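PDB 4RGZ: Xaa-Pro aminopeptidase from Thermococcus sibiricus MM 739, which probably acts as a zinc-dependent prolidase or aminopeptidase of the M24B family, hydrolysing peptide bonds next to proline. Local coordinates for residues Glu154-Val159 and Tyr227-Leu232; Ser236-Thr241 and Arg356-Asp361; Lys171-Leu176 and Arg215-Gly220. One frame throughout, in Å; residues are numbered along the deposited sequence.

Interaction 1. Residues Glu154-Val159 and Tyr227-Leu232; sequences EIVDKV and YGAKYL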
ATOM      1  N   GLU A 154      -3.687   9.203 -20.880  1.00 38.39           N
ATOM      2  CA  GLU A 154      -4.999   9.407 -21.475  1.00 40.62           C
ATOM      3  C   GLU A 154      -6.166   9.220 -20.519  1.00 39.72           C
ATOM      4  O   GLU A 154      -7.055  10.055 -20.495  1.00 40.52           O
ATOM      5  CB  GLU A 154      -5.192   8.521 -22.701  1.00 44.84           C
ATOM      6  CG  GLU A 154      -4.463   9.052 -23.909  1.00 46.61           C
ATOM      7  CD  GLU A 154      -4.310   8.018 -25.014  1.00 50.71           C
ATOM      8  OE1 GLU A 154      -4.903   6.918 -24.940  1.00 52.61           O
ATOM      9  OE2 GLU A 154      -3.556   8.307 -25.954  1.00 52.33           O
ATOM     10  N   ILE A 155      -6.192   8.125 -19.757  1.00 39.15           N
ATOM     11  CA  ILE A 155      -7.218   7.935 -18.691  1.00 38.46           C
ATOM     12  C   ILE A 155      -7.311   9.173 -17.777  1.00 36.00           C
ATOM     13  O   ILE A 155      -8.378   9.687 -17.478  1.00 36.03           O
ATOM     14  CB  ILE A 155      -6.903   6.681 -17.844  1.00 37.43           C
ATOM     15  CG1 ILE A 155      -7.257   5.432 -18.640  1.00 40.37           C
ATOM     16  CG2 ILE A 155      -7.591   6.709 -16.474  1.00 35.28           C
ATOM     17  CD1 ILE A 155      -6.447   4.225 -18.248  1.00 40.90           C
ATOM     18  N   VAL A 156      -6.162   9.678 -17.391  1.00 34.11           N
ATOM     19  CA  VAL A 156      -6.093  10.758 -16.428  1.00 33.12           C
ATOM     20  C   VAL A 156      -6.494  12.121 -17.048  1.00 35.09           C
ATOM     21  O   VAL A 156      -6.968  13.020 -16.357  1.00 35.47           O
ATOM     22  CB  VAL A 156      -4.698  10.676 -15.780  1.00 30.03           C
ATOM     23  CG1 VAL A 156      -3.847  11.889 -16.035  1.00 28.59           C
ATOM     24  CG2 VAL A 156      -4.788  10.225 -14.346  1.00 28.24           C
ATOM     25  N   ASP A 157      -6.336  12.256 -18.362  1.00 38.15           N
ATOM     26  CA  ASP A 157      -6.926  13.380 -19.099  1.00 39.65           C
ATOM     27  C   ASP A 157      -8.458  13.294 -19.101  1.00 42.47           C
ATOM     28  O   ASP A 157      -9.135  14.231 -18.696  1.00 43.82           O
ATOM     29  CB  ASP A 157      -6.394  13.436 -20.526  1.00 41.54           C
ATOM     30  CG  ASP A 157      -5.035  14.101 -20.616  1.00 40.15           C
ATOM     31  OD1 ASP A 157      -4.390  14.309 -19.586  1.00 38.77           O
ATOM     32  OD2 ASP A 157      -4.588  14.437 -21.718  1.00 43.16           O
ATOM     33  N   LYS A 158      -9.016  12.168 -19.515  1.00 44.55           N
ATOM     34  CA  LYS A 158     -10.458  12.076 -19.561  1.00 47.61           C
ATOM     35  C   LYS A 158     -11.115  12.360 -18.203  1.00 45.56           C
ATOM     36  O   LYS A 158     -12.097  13.082 -18.134  1.00 47.86           O
ATOM     37  CB  LYS A 158     -10.897  10.751 -20.168  1.00 52.09           C
ATOM     38  CG  LYS A 158     -11.066  10.847 -21.684  1.00 58.73           C
ATOM     39  CD  LYS A 158     -11.250   9.476 -22.351  1.00 64.13           C
ATOM     40  CE  LYS A 158      -9.905   8.764 -22.557  1.00 64.34           C
ATOM     41  NZ  LYS A 158     -10.057   7.294 -22.743  1.00 66.63           N
ATOM     42  N   VAL A 159     -10.545  11.808 -17.137  1.00 42.44           N
ATOM     43  CA  VAL A 159     -10.945  12.082 -15.756  1.00 39.18           C
ATOM     44  C   VAL A 159     -10.923  13.601 -15.487  1.00 38.30           C
ATOM     45  O   VAL A 159     -11.932  14.187 -15.096  1.00 37.89           O
ATOM     46  CB  VAL A 159     -10.061  11.265 -14.773  1.00 35.62           C
ATOM     47  CG1 VAL A 159     -10.247  11.697 -13.332  1.00 32.13           C
ATOM     48  CG2 VAL A 159     -10.363   9.775 -14.927  1.00 36.80           C
ATOM     49  N   TYR A 227      -3.549  13.244  -9.060  1.00 24.80           N
ATOM     50  CA  TYR A 227      -4.041  11.871  -9.088  1.00 25.84           C
ATOM     51  C   TYR A 227      -3.307  11.120 -10.163  1.00 26.52           C
ATOM     52  O   TYR A 227      -2.428  11.684 -10.831  1.00 27.97           O
ATOM     53  CB  TYR A 227      -5.579  11.822  -9.300  1.00 26.86           C
ATOM     54  CG  TYR A 227      -6.062  12.552 -10.532  1.00 27.93           C
ATOM     55  CD1 TYR A 227      -6.005  13.946 -10.623  1.00 26.75           C
ATOM     56  CD2 TYR A 227      -6.554  11.846 -11.637  1.00 29.47           C
ATOM     57  CE1 TYR A 227      -6.432  14.602 -11.769  1.00 27.22           C
ATOM     58  CE2 TYR A 227      -6.969  12.504 -12.783  1.00 28.60           C
ATOM     59  CZ  TYR A 227      -6.916  13.866 -12.853  1.00 28.14           C
ATOM     60  OH  TYR A 227      -7.344  14.510 -14.018  1.00 28.75           O
ATOM     61  N   GLY A 228      -3.637   9.847 -10.325  1.00 26.61           N
ATOM     62  CA  GLY A 228      -2.957   9.022 -11.293  1.00 25.76           C
ATOM     63  C   GLY A 228      -3.555   7.649 -11.443  1.00 27.19           C
ATOM     64  O   GLY A 228      -4.243   7.130 -10.560  1.00 27.63           O
ATOM     65  N   ALA A 229      -3.259   7.051 -12.583  1.00 28.66           N
ATOM     66  CA  ALA A 229      -3.826   5.782 -12.964  1.00 31.06           C
ATOM     67  C   ALA A 229      -2.673   4.878 -13.364  1.00 32.34           C
ATOM     68  O   ALA A 229      -1.545   5.370 -13.578  1.00 29.74           O
ATOM     69  CB  ALA A 229      -4.793   5.991 -14.111  1.00 31.89           C
ATOM     70  N   LYS A 230      -2.958   3.568 -13.393  1.00 35.62           N
ATOM     71  CA  LYS A 230      -2.047   2.550 -13.943  1.00 38.24           C
ATOM     72  C   LYS A 230      -2.655   1.808 -15.130  1.00 40.91           C
ATOM     73  O   LYS A 230      -3.785   1.302 -15.051  1.00 41.86           O
ATOM     74  CB  LYS A 230      -1.741   1.487 -12.900  1.00 41.14           C
ATOM     75  CG  LYS A 230      -1.152   1.977 -11.599  1.00 40.93           C
ATOM     76  CD  LYS A 230      -1.208   0.809 -10.615  1.00 43.71           C
ATOM     77  CE  LYS A 230      -0.087   0.909  -9.593  1.00 43.30           C
ATOM     78  NZ  LYS A 230       0.294  -0.460  -9.159  1.00 46.61           N
ATOM     79  N   TYR A 231      -1.898   1.718 -16.219  1.00 42.01           N
ATOM     80  CA  TYR A 231      -2.304   0.894 -17.384  1.00 44.73           C
ATOM     81  C   TYR A 231      -1.272  -0.203 -17.597  1.00 46.72           C
ATOM     82  O   TYR A 231      -0.077   0.081 -17.737  1.00 45.41           O
ATOM     83  CB  TYR A 231      -2.465   1.732 -18.659  1.00 44.69           C
ATOM     84  CG  TYR A 231      -3.093   0.985 -19.823  1.00 49.26           C
ATOM     85  CD1 TYR A 231      -4.478   0.933 -19.986  1.00 50.78           C
ATOM     86  CD2 TYR A 231      -2.300   0.320 -20.771  1.00 52.56           C
ATOM     87  CE1 TYR A 231      -5.049   0.246 -21.046  1.00 54.71           C
ATOM     88  CE2 TYR A 231      -2.868  -0.370 -21.841  1.00 56.31           C
ATOM     89  CZ  TYR A 231      -4.240  -0.395 -21.974  1.00 57.87           C
ATOM     90  OH  TYR A 231      -4.802  -1.077 -23.038  1.00 63.30           O
ATOM     91  N   LEU A 232      -1.743  -1.449 -17.627  1.00 49.79           N
ATOM     92  CA  LEU A 232      -0.879  -2.623 -17.601  1.00 52.62           C
ATOM     93  C   LEU A 232       0.310  -2.414 -16.662  1.00 50.74           C
ATOM     94  O   LEU A 232       1.456  -2.707 -17.030  1.00 52.70           O
ATOM     95  CB  LEU A 232      -0.402  -2.995 -19.002  1.00 55.62           C
ATOM     96  CG  LEU A 232      -1.486  -3.522 -19.947  1.00 59.62           C
ATOM     97  CD1 LEU A 232      -0.984  -3.458 -21.387  1.00 62.08           C
ATOM     98  CD2 LEU A 232      -1.941  -4.933 -19.596  1.00 62.94           C
TER

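Interaction 2. Residues Ser236-Thr241 and Arg356-Asp361; sequences SDVTRT and RLTNAD. With ZN (zinc ion), chain E.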
ATOM      1  N   SER A 236       0.689   6.881 -14.298  1.00 28.95           N
ATOM      2  CA  SER A 236       0.609   8.274 -14.661  1.00 28.10           C
ATOM      3  C   SER A 236       0.334   9.057 -13.400  1.00 27.89           C
ATOM      4  O   SER A 236       0.074   8.462 -12.311  1.00 27.73           O
ATOM      5  CB  SER A 236      -0.521   8.485 -15.651  1.00 29.53           C
ATOM      6  OG  SER A 236      -1.776   8.267 -15.067  1.00 27.90           O
ATOM      7  N   ASP A 237       0.376  10.382 -13.542  1.00 27.30           N
ATOM      8  CA  ASP A 237       0.439  11.296 -12.401  1.00 26.41           C
ATOM      9  C   ASP A 237       0.246  12.715 -12.943  1.00 26.91           C
ATOM     10  O   ASP A 237       1.142  13.308 -13.580  1.00 26.36           O
ATOM     11  CB  ASP A 237       1.813  11.160 -11.725  1.00 27.42           C
ATOM     12  CG  ASP A 237       1.943  11.964 -10.448  1.00 29.66           C
ATOM     13  OD1 ASP A 237       0.932  12.544  -9.963  1.00 30.58           O
ATOM     14  OD2 ASP A 237       3.082  12.033  -9.918  1.00 29.69           O
ATOM     15  N   VAL A 238      -0.922  13.277 -12.683  1.00 25.46           N
ATOM     16  CA  VAL A 238      -1.203  14.589 -13.169  1.00 24.57           C
ATOM     17  C   VAL A 238      -1.693  15.440 -11.999  1.00 25.89           C
ATOM     18  O   VAL A 238      -2.278  14.903 -11.021  1.00 26.83           O
ATOM     19  CB  VAL A 238      -2.231  14.481 -14.310  1.00 24.77           C
ATOM     20  CG1 VAL A 238      -3.599  14.126 -13.785  1.00 24.48           C
ATOM     21  CG2 VAL A 238      -2.259  15.739 -15.147  1.00 24.31           C
ATOM     22  N   THR A 239      -1.416  16.743 -12.081  1.00 26.03           N
ATOM     23  CA  THR A 239      -1.928  17.745 -11.158  1.00 26.63           C
ATOM     24  C   THR A 239      -2.501  18.926 -11.968  1.00 27.70           C
ATOM     25  O   THR A 239      -1.889  19.393 -12.929  1.00 25.46           O
ATOM     26  CB  THR A 239      -0.801  18.297 -10.229  1.00 27.67           C
ATOM     27  OG1 THR A 239      -0.189  17.250  -9.471  1.00 26.93           O
ATOM     28  CG2 THR A 239      -1.339  19.312  -9.257  1.00 26.67           C
ATOM     29  N   ARG A 240      -3.667  19.424 -11.573  1.00 28.43           N
ATOM     30  CA  ARG A 240      -4.189  20.639 -12.189  1.00 30.62           C
ATOM     31  C   ARG A 240      -4.798  21.572 -11.132  1.00 32.62           C
ATOM     32  O   ARG A 240      -5.234  21.125 -10.060  1.00 32.56           O
ATOM     33  CB  ARG A 240      -5.211  20.300 -13.284  1.00 31.61           C
ATOM     34  CG  ARG A 240      -4.588  19.673 -14.530  1.00 32.40           C
ATOM     35  CD  ARG A 240      -3.746  20.693 -15.325  1.00 32.94           C
ATOM     36  NE  ARG A 240      -3.294  20.184 -16.619  1.00 33.16           N
ATOM     37  CZ  ARG A 240      -2.196  19.452 -16.837  1.00 31.54           C
ATOM     38  NH1 ARG A 240      -1.383  19.109 -15.846  1.00 29.31           N
ATOM     39  NH2 ARG A 240      -1.919  19.054 -18.068  1.00 32.08           N
ATOM     40  N   THR A 241      -4.840  22.863 -11.435  1.00 33.19           N
ATOM     41  CA  THR A 241      -5.340  23.835 -10.486  1.00 33.18           C
ATOM     42  C   THR A 241      -6.443  24.664 -11.102  1.00 33.59           C
ATOM     43  O   THR A 241      -6.285  25.201 -12.186  1.00 33.16           O
ATOM     44  CB  THR A 241      -4.191  24.715  -9.971  1.00 33.98           C
ATOM     45  OG1 THR A 241      -3.267  23.885  -9.270  1.00 34.79           O
ATOM     46  CG2 THR A 241      -4.674  25.795  -9.046  1.00 34.02           C
ATOM     47  N   ARG A 356       4.922  15.761 -24.038  1.00 41.53           N
ATOM     48  CA  ARG A 356       3.912  15.665 -22.996  1.00 38.20           C
ATOM     49  C   ARG A 356       3.001  14.493 -23.278  1.00 38.37           C
ATOM     50  O   ARG A 356       2.542  14.317 -24.408  1.00 42.66           O
ATOM     51  CB  ARG A 356       3.091  16.940 -22.928  1.00 38.72           C
ATOM     52  CG  ARG A 356       3.792  18.129 -22.297  1.00 38.30           C
ATOM     53  CD  ARG A 356       2.795  19.268 -22.282  1.00 38.78           C
ATOM     54  NE  ARG A 356       3.072  20.297 -21.284  1.00 36.76           N
ATOM     55  CZ  ARG A 356       3.343  21.563 -21.595  1.00 37.81           C
ATOM     56  NH1 ARG A 356       3.390  21.961 -22.871  1.00 37.49           N
ATOM     57  NH2 ARG A 356       3.573  22.436 -20.626  1.00 35.92           N
ATOM     58  N   LEU A 357       2.741  13.697 -22.258  1.00 35.10           N
ATOM     59  CA  LEU A 357       1.830  12.568 -22.376  1.00 36.74           C
ATOM     60  C   LEU A 357       0.421  12.940 -21.946  1.00 37.48           C
ATOM     61  O   LEU A 357      -0.574  12.500 -22.550  1.00 40.45           O
ATOM     62  CB  LEU A 357       2.327  11.390 -21.538  1.00 34.77           C
ATOM     63  CG  LEU A 357       3.691  10.879 -21.975  1.00 36.04           C
ATOM     64  CD1 LEU A 357       4.197   9.821 -21.013  1.00 34.95           C
ATOM     65  CD2 LEU A 357       3.614  10.353 -23.416  1.00 39.85           C
ATOM     66  N   THR A 358       0.350  13.712 -20.870  1.00 35.70           N
ATOM     67  CA  THR A 358      -0.873  14.324 -20.403  1.00 35.62           C
ATOM     68  C   THR A 358      -1.050  15.645 -21.167  1.00 36.95           C
ATOM     69  O   THR A 358      -0.088  16.391 -21.358  1.00 35.34           O
ATOM     70  CB  THR A 358      -0.783  14.613 -18.887  1.00 33.08           C
ATOM     71  OG1 THR A 358       0.322  15.491 -18.640  1.00 31.99           O
ATOM     72  CG2 THR A 358      -0.547  13.337 -18.082  1.00 31.16           C
ATOM     73  N   ASN A 359      -2.280  15.937 -21.579  1.00 39.76           N
ATOM     74  CA  ASN A 359      -2.546  17.135 -22.346  1.00 42.23           C
ATOM     75  C   ASN A 359      -3.729  17.956 -21.908  1.00 41.60           C
ATOM     76  O   ASN A 359      -4.193  18.793 -22.662  1.00 44.15           O
ATOM     77  CB  ASN A 359      -2.759  16.747 -23.812  1.00 49.39           C
ATOM     78  CG  ASN A 359      -1.458  16.598 -24.581  1.00 51.94           C
ATOM     79  OD1 ASN A 359      -0.478  17.335 -24.369  1.00 50.93           O
ATOM     80  ND2 ASN A 359      -1.449  15.645 -25.487  1.00 55.15           N
ATOM     81  N   ALA A 360      -4.252  17.700 -20.721  1.00 40.78           N
ATOM     82  CA  ALA A 360      -5.390  18.467 -20.177  1.00 41.24           C
ATOM     83  C   ALA A 360      -5.056  19.966 -20.138  1.00 40.93           C
ATOM     84  O   ALA A 360      -3.894  20.336 -19.983  1.00 38.79           O
ATOM     85  CB  ALA A 360      -5.727  17.962 -18.776  1.00 38.48           C
ATOM     86  N   ASP A 361      -6.070  20.817 -20.303  1.00 44.13           N
ATOM     87  CA  ASP A 361      -5.916  22.276 -20.220  1.00 44.24           C
ATOM     88  C   ASP A 361      -4.954  22.714 -19.073  1.00 41.18           C
ATOM     89  O   ASP A 361      -5.077  22.266 -17.921  1.00 38.88           O
ATOM     90  CB  ASP A 361      -7.283  22.950 -20.001  1.00 47.59           C
ATOM     91  CG  ASP A 361      -8.322  22.605 -21.070  1.00 53.41           C
ATOM     92  OD1 ASP A 361      -8.814  21.464 -21.103  1.00 54.08           O
ATOM     93  OD2 ASP A 361      -8.690  23.496 -21.865  1.00 57.95           O
TER
HETATM   94 ZN    ZN E 401       1.330  14.251  -8.874  1.00 50.00          ZN
HETATM   95  O   HOH W   1       3.087  14.205  -7.740  1.00 32.51           O

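Interaction 3. Residues Lys171-Leu176 and Arg215-Gly220; sequences KSEREL and RKIRKG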
ATOM      1  N   LYS A 171     -18.950  20.329  -1.885  1.00 49.84           N
ATOM      2  CA  LYS A 171     -18.357  19.029  -1.623  1.00 47.31           C
ATOM      3  C   LYS A 171     -17.046  19.168  -0.902  1.00 43.56           C
ATOM      4  O   LYS A 171     -16.338  20.129  -1.112  1.00 42.02           O
ATOM      5  CB  LYS A 171     -18.217  18.230  -2.912  1.00 46.66           C
ATOM      6  CG  LYS A 171     -19.577  17.773  -3.429  1.00 50.25           C
ATOM      7  CD  LYS A 171     -19.507  17.328  -4.881  1.00 50.29           C
ATOM      8  CE  LYS A 171     -20.886  17.004  -5.424  1.00 54.03           C
ATOM      9  NZ  LYS A 171     -21.126  17.679  -6.732  1.00 56.24           N
ATOM     10  N   SER A 172     -16.758  18.212  -0.024  1.00 43.01           N
ATOM     11  CA  SER A 172     -15.490  18.154   0.698  1.00 41.34           C
ATOM     12  C   SER A 172     -14.350  17.598  -0.162  1.00 37.98           C
ATOM     13  O   SER A 172     -14.554  16.716  -0.999  1.00 37.25           O
ATOM     14  CB  SER A 172     -15.629  17.279   1.952  1.00 43.02           C
ATOM     15  OG  SER A 172     -15.692  15.889   1.641  1.00 42.25           O
ATOM     16  N   GLU A 173     -13.153  18.111   0.062  1.00 36.34           N
ATOM     17  CA  GLU A 173     -11.924  17.478  -0.422  1.00 34.17           C
ATOM     18  C   GLU A 173     -12.017  15.901  -0.518  1.00 35.00           C
ATOM     19  O   GLU A 173     -11.666  15.323  -1.544  1.00 32.85           O
ATOM     20  CB  GLU A 173     -10.716  17.928   0.427  1.00 32.24           C
ATOM     21  CG  GLU A 173     -10.522  19.427   0.552  1.00 32.85           C
ATOM     22  CD  GLU A 173      -9.240  19.814   1.302  1.00 32.74           C
ATOM     23  OE1 GLU A 173      -8.757  20.984   1.140  1.00 32.86           O
ATOM     24  OE2 GLU A 173      -8.708  18.958   2.049  1.00 31.72           O
ATOM     25  N   ARG A 174     -12.484  15.233   0.544  1.00 37.49           N
ATOM     26  CA  ARG A 174     -12.568  13.776   0.557  1.00 39.50           C
ATOM     27  C   ARG A 174     -13.561  13.242  -0.488  1.00 40.63           C
ATOM     28  O   ARG A 174     -13.208  12.355  -1.267  1.00 40.83           O
ATOM     29  CB  ARG A 174     -12.923  13.227   1.948  1.00 42.00           C
ATOM     30  CG  ARG A 174     -11.760  13.186   2.925  1.00 42.74           C
ATOM     31  CD  ARG A 174     -12.219  13.366   4.379  1.00 48.43           C
ATOM     32  NE  ARG A 174     -12.670  12.135   5.028  1.00 50.53           N
ATOM     33  CZ  ARG A 174     -13.929  11.714   5.012  1.00 53.72           C
ATOM     34  NH1 ARG A 174     -14.878  12.434   4.395  1.00 55.09           N
ATOM     35  NH2 ARG A 174     -14.247  10.582   5.627  1.00 56.18           N
ATOM     36  N   GLU A 175     -14.786  13.770  -0.497  1.00 41.91           N
ATOM     37  CA  GLU A 175     -15.739  13.466  -1.552  1.00 43.20           C
ATOM     38  C   GLU A 175     -15.124  13.621  -2.946  1.00 40.48           C
ATOM     39  O   GLU A 175     -15.215  12.726  -3.762  1.00 41.63           O
ATOM     40  CB  GLU A 175     -16.963  14.361  -1.439  1.00 47.28           C
ATOM     41  CG  GLU A 175     -18.169  13.669  -0.850  1.00 54.55           C
ATOM     42  CD  GLU A 175     -18.971  14.561   0.093  1.00 60.08           C
ATOM     43  OE1 GLU A 175     -19.834  14.005   0.826  1.00 65.82           O
ATOM     44  OE2 GLU A 175     -18.739  15.806   0.122  1.00 59.93           O
ATOM     45  N   LEU A 176     -14.508  14.758  -3.224  1.00 36.91           N
ATOM     46  CA  LEU A 176     -13.945  14.967  -4.510  1.00 35.21           C
ATOM     47  C   LEU A 176     -12.858  13.924  -4.851  1.00 35.35           C
ATOM     48  O   LEU A 176     -12.887  13.305  -5.928  1.00 35.56           O
ATOM     49  CB  LEU A 176     -13.409  16.361  -4.554  1.00 33.15           C
ATOM     50  CG  LEU A 176     -14.309  17.437  -5.158  1.00 34.24           C
ATOM     51  CD1 LEU A 176     -15.806  17.164  -5.233  1.00 36.36           C
ATOM     52  CD2 LEU A 176     -14.027  18.738  -4.449  1.00 34.16           C
ATOM     53  N   ARG A 215     -13.110  19.619   4.737  1.00 41.54           N
ATOM     54  CA  ARG A 215     -13.278  20.983   4.323  1.00 42.23           C
ATOM     55  C   ARG A 215     -14.060  21.038   3.012  1.00 41.60           C
ATOM     56  O   ARG A 215     -13.651  20.428   2.033  1.00 39.81           O
ATOM     57  CB  ARG A 215     -11.912  21.644   4.185  1.00 40.46           C
ATOM     58  CG  ARG A 215     -11.998  23.096   3.786  1.00 41.07           C
ATOM     59  CD  ARG A 215     -10.623  23.677   3.433  1.00 40.46           C
ATOM     60  NE  ARG A 215     -10.711  25.127   3.220  1.00 42.56           N
ATOM     61  CZ  ARG A 215     -11.321  25.689   2.182  1.00 43.10           C
ATOM     62  NH1 ARG A 215     -11.864  24.938   1.220  1.00 43.21           N
ATOM     63  NH2 ARG A 215     -11.383  26.997   2.085  1.00 44.46           N
ATOM     64  N   LYS A 216     -15.169  21.763   2.983  1.00 44.05           N
ATOM     65  CA  LYS A 216     -15.919  21.931   1.745  1.00 44.71           C
ATOM     66  C   LYS A 216     -15.345  22.967   0.776  1.00 44.62           C
ATOM     67  O   LYS A 216     -14.873  24.041   1.181  1.00 47.07           O
ATOM     68  CB  LYS A 216     -17.379  22.210   2.027  1.00 48.27           C
ATOM     69  CG  LYS A 216     -18.190  20.949   2.309  1.00 50.62           C
ATOM     70  CD  LYS A 216     -19.311  21.234   3.272  1.00 55.54           C
ATOM     71  CE  LYS A 216     -20.392  20.155   3.276  1.00 59.28           C
ATOM     72  NZ  LYS A 216     -19.932  18.937   4.001  1.00 60.21           N
ATOM     73  N   ILE A 217     -15.371  22.631  -0.512  1.00 42.40           N
ATOM     74  CA  ILE A 217     -14.982  23.561  -1.561  1.00 41.35           C
ATOM     75  C   ILE A 217     -16.073  24.615  -1.684  1.00 44.49           C
ATOM     76  O   ILE A 217     -17.260  24.269  -1.744  1.00 45.86           O
ATOM     77  CB  ILE A 217     -14.732  22.824  -2.903  1.00 38.77           C
ATOM     78  CG1 ILE A 217     -13.272  22.392  -2.994  1.00 35.32           C
ATOM     79  CG2 ILE A 217     -15.043  23.707  -4.108  1.00 39.35           C
ATOM     80  CD1 ILE A 217     -12.903  21.202  -2.143  1.00 34.78           C
ATOM     81  N   ARG A 218     -15.668  25.887  -1.705  1.00 45.46           N
ATOM     82  CA  ARG A 218     -16.618  26.999  -1.791  1.00 50.12           C
ATOM     83  C   ARG A 218     -16.069  28.075  -2.719  1.00 50.02           C
ATOM     84  O   ARG A 218     -14.892  28.032  -3.093  1.00 47.37           O
ATOM     85  CB  ARG A 218     -16.921  27.589  -0.384  1.00 53.64           C
ATOM     86  CG  ARG A 218     -15.816  28.523   0.129  1.00 55.94           C
ATOM     87  CD  ARG A 218     -15.626  28.513   1.642  1.00 59.23           C
ATOM     88  NE  ARG A 218     -15.080  27.243   2.129  1.00 60.03           N
ATOM     89  CZ  ARG A 218     -14.992  26.887   3.413  1.00 61.55           C
ATOM     90  NH1 ARG A 218     -15.394  27.722   4.371  1.00 65.18           N
ATOM     91  NH2 ARG A 218     -14.494  25.695   3.733  1.00 59.08           N
ATOM     92  N   LYS A 219     -16.915  29.049  -3.051  1.00 53.48           N
ATOM     93  CA  LYS A 219     -16.544  30.199  -3.893  1.00 55.55           C
ATOM     94  C   LYS A 219     -15.308  30.957  -3.414  1.00 54.61           C
ATOM     95  O   LYS A 219     -15.198  31.286  -2.243  1.00 56.36           O
ATOM     96  CB  LYS A 219     -17.723  31.164  -4.028  1.00 60.61           C
ATOM     97  CG  LYS A 219     -18.874  30.587  -4.826  1.00 62.28           C
ATOM     98  CD  LYS A 219     -20.089  31.497  -4.795  1.00 67.74           C
ATOM     99  CE  LYS A 219     -21.291  30.806  -5.416  1.00 68.57           C
ATOM    100  NZ  LYS A 219     -22.534  31.527  -5.071  1.00 74.02           N
ATOM    101  N   GLY A 220     -14.375  31.210  -4.322  1.00 52.71           N
ATOM    102  CA  GLY A 220     -13.159  31.931  -3.986  1.00 52.38           C
ATOM    103  C   GLY A 220     -11.986  31.051  -3.664  1.00 49.45           C
ATOM    104  O   GLY A 220     -10.895  31.548  -3.447  1.00 49.85           O
TER

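Interaction 1. Residues Glu154-Val159 and Tyr227-Leu232
Y227 points its ring at helix segment 154-159 and donates its hydroxyl to the main chain: Y227 OH lies 2.8 Å from V156 O, in the plane of that carbonyl and with a C=O...OH angle of 156°. The first torsion (chi1 55°) puts CG between the backbone N and the carbonyl carbon, which swings the ring toward the helix and brings its CE2 side against two valines. V156 CG2 lies 3.5 Å from Y227 CE2, and V159 CG1 lies 3.4 Å from the same carbon. Each valine and the tyrosine run past one another in opposite directions; the hydroxyl bond holds the far end of the ring while the two methyls pack at CE2. At G228 the backbone itself makes the contact: G228 CA is 3.8 Å from V156 CG2, and the CA atoms of V156 and G228 mark the nearest backbone approach at 6.3 Å. A229 CB then meets I155 CG2 at 3.7 Å. At Y231 the contact thins to a single apolar touch, I155 CD1 to Y231 CD1 at 4.2 Å. The strand 229-231 and the helix run closer to antiparallel than parallel, 142° between their directions, with V238 of strand 234-243 beside V156 and Y227, and I180 and I184 of helix 173-185 packing on the Y227 ring, so that the tyrosine next to zinc ligand D226 lies among two helices and the sheet.

Interaction 2. Residues Ser236-Thr241 and Arg356-Asp361
The zinc-site strand of the M24 catalytic domain is joined here to segment 356-361, the end of strand 353-356 and the loop after it, with R240 as the main connection. Its guanidinium group meets the loop at its edge. R240 NH2 donates to A360 O at 3.0 Å with an N-H...O angle of 161°, and this acceptor lies only 6° out of the guanidinium plane. R240 NE adds two weak bonds, to D361 O at 3.0 Å and to A360 O at 3.4 Å, so the carbonyl of A360 takes two donors from one side chain. The bend in the chain at chi2 (-70°) folds the group back along its own strand, where R240 NH1 reaches T239 O at 3.0 Å. Beyond the two segments, NH1 also bonds to the main-chain O of E344 and NH2 forms a salt bridge with D345, whose OD1 in addition accepts a bond from T358 OG1. In the pita-bread fold of this family the metal lies within the curved sheet, and the same strand supplies a ligand: D237 OD1 binds zinc at 2.1 Å, alongside D226, E344 and a water. Through E344 O, R240 is thus a second-shell partner of a metal ligand. A leucine in its place would probably leave the carbonyls of A360 and D361 without these donors and D345 with R356 but without its second arginine. Two residues earlier in the strand, V238 CG2 meets T358 CG2 at 4.2 Å, the two side chains sliding past each other, while A360 CB lies 3.9 Å from R240 NE.

Interaction 3. Residues Lys171-Leu176 and Arg215-Gly220
I217 overlaps the start of helix 173-185 with its CD1 methyl, which lies 3.6 Å from L176 CD2 and 4.0 Å from E173 CG, crossing the glutamate chain at about a right angle. Two backbone bonds hold the loop next to this apolar contact: I217 N donates to K171 O at 2.7 Å, almost straight at 174°, and E173 N donates to R215 O at 3.1 Å. They flank S172 and K216, which form a single antiparallel bridge of the non-hydrogen-bonded kind. S172 is also the N-cap of the helix and makes a capping box with E175: E175 N gives to S172 OG at 3.1 Å, and S172 N gives to E175 OE2 at 3.1 Å. The extended E173 chain carries its carboxylate past R215 CD rather than to the guanidinium, and H210 NE2 and S213 N bind OE2 while S201 N binds OE1. R215 in turn forms a salt bridge with D221, and R218 NH2 sits 3.5 Å above the guanidinium plane of R215, over its centre. R218 NH2 also donates to K216 O in the carbonyl plane, on a lone pair. R174 NH2 bonds to A190 O of the second subunit.

In the fold
Interaction 1 closes before interaction 2 opens along the chain, and interaction 3 is nested inside the loop that interaction 1 closes. Interactions 1 and 2 have centres 9 Å apart and touch: strands 222-231 and 234-243 are sheet neighbours, joined by A229 O to S236 N, while D157 of helix 143-164 bonds to N359 of the loop. Between them they back the strands that carry zinc ligands D226 and D237. Interaction 3 is peripheral, its centre about 22 Å from that of interaction 1 and 21 Å from that of interaction 2, with no touch. It joins the start of helix 173-185 to the loop before strand 222-231; I180 and I184, later in that helix, pack on Y227.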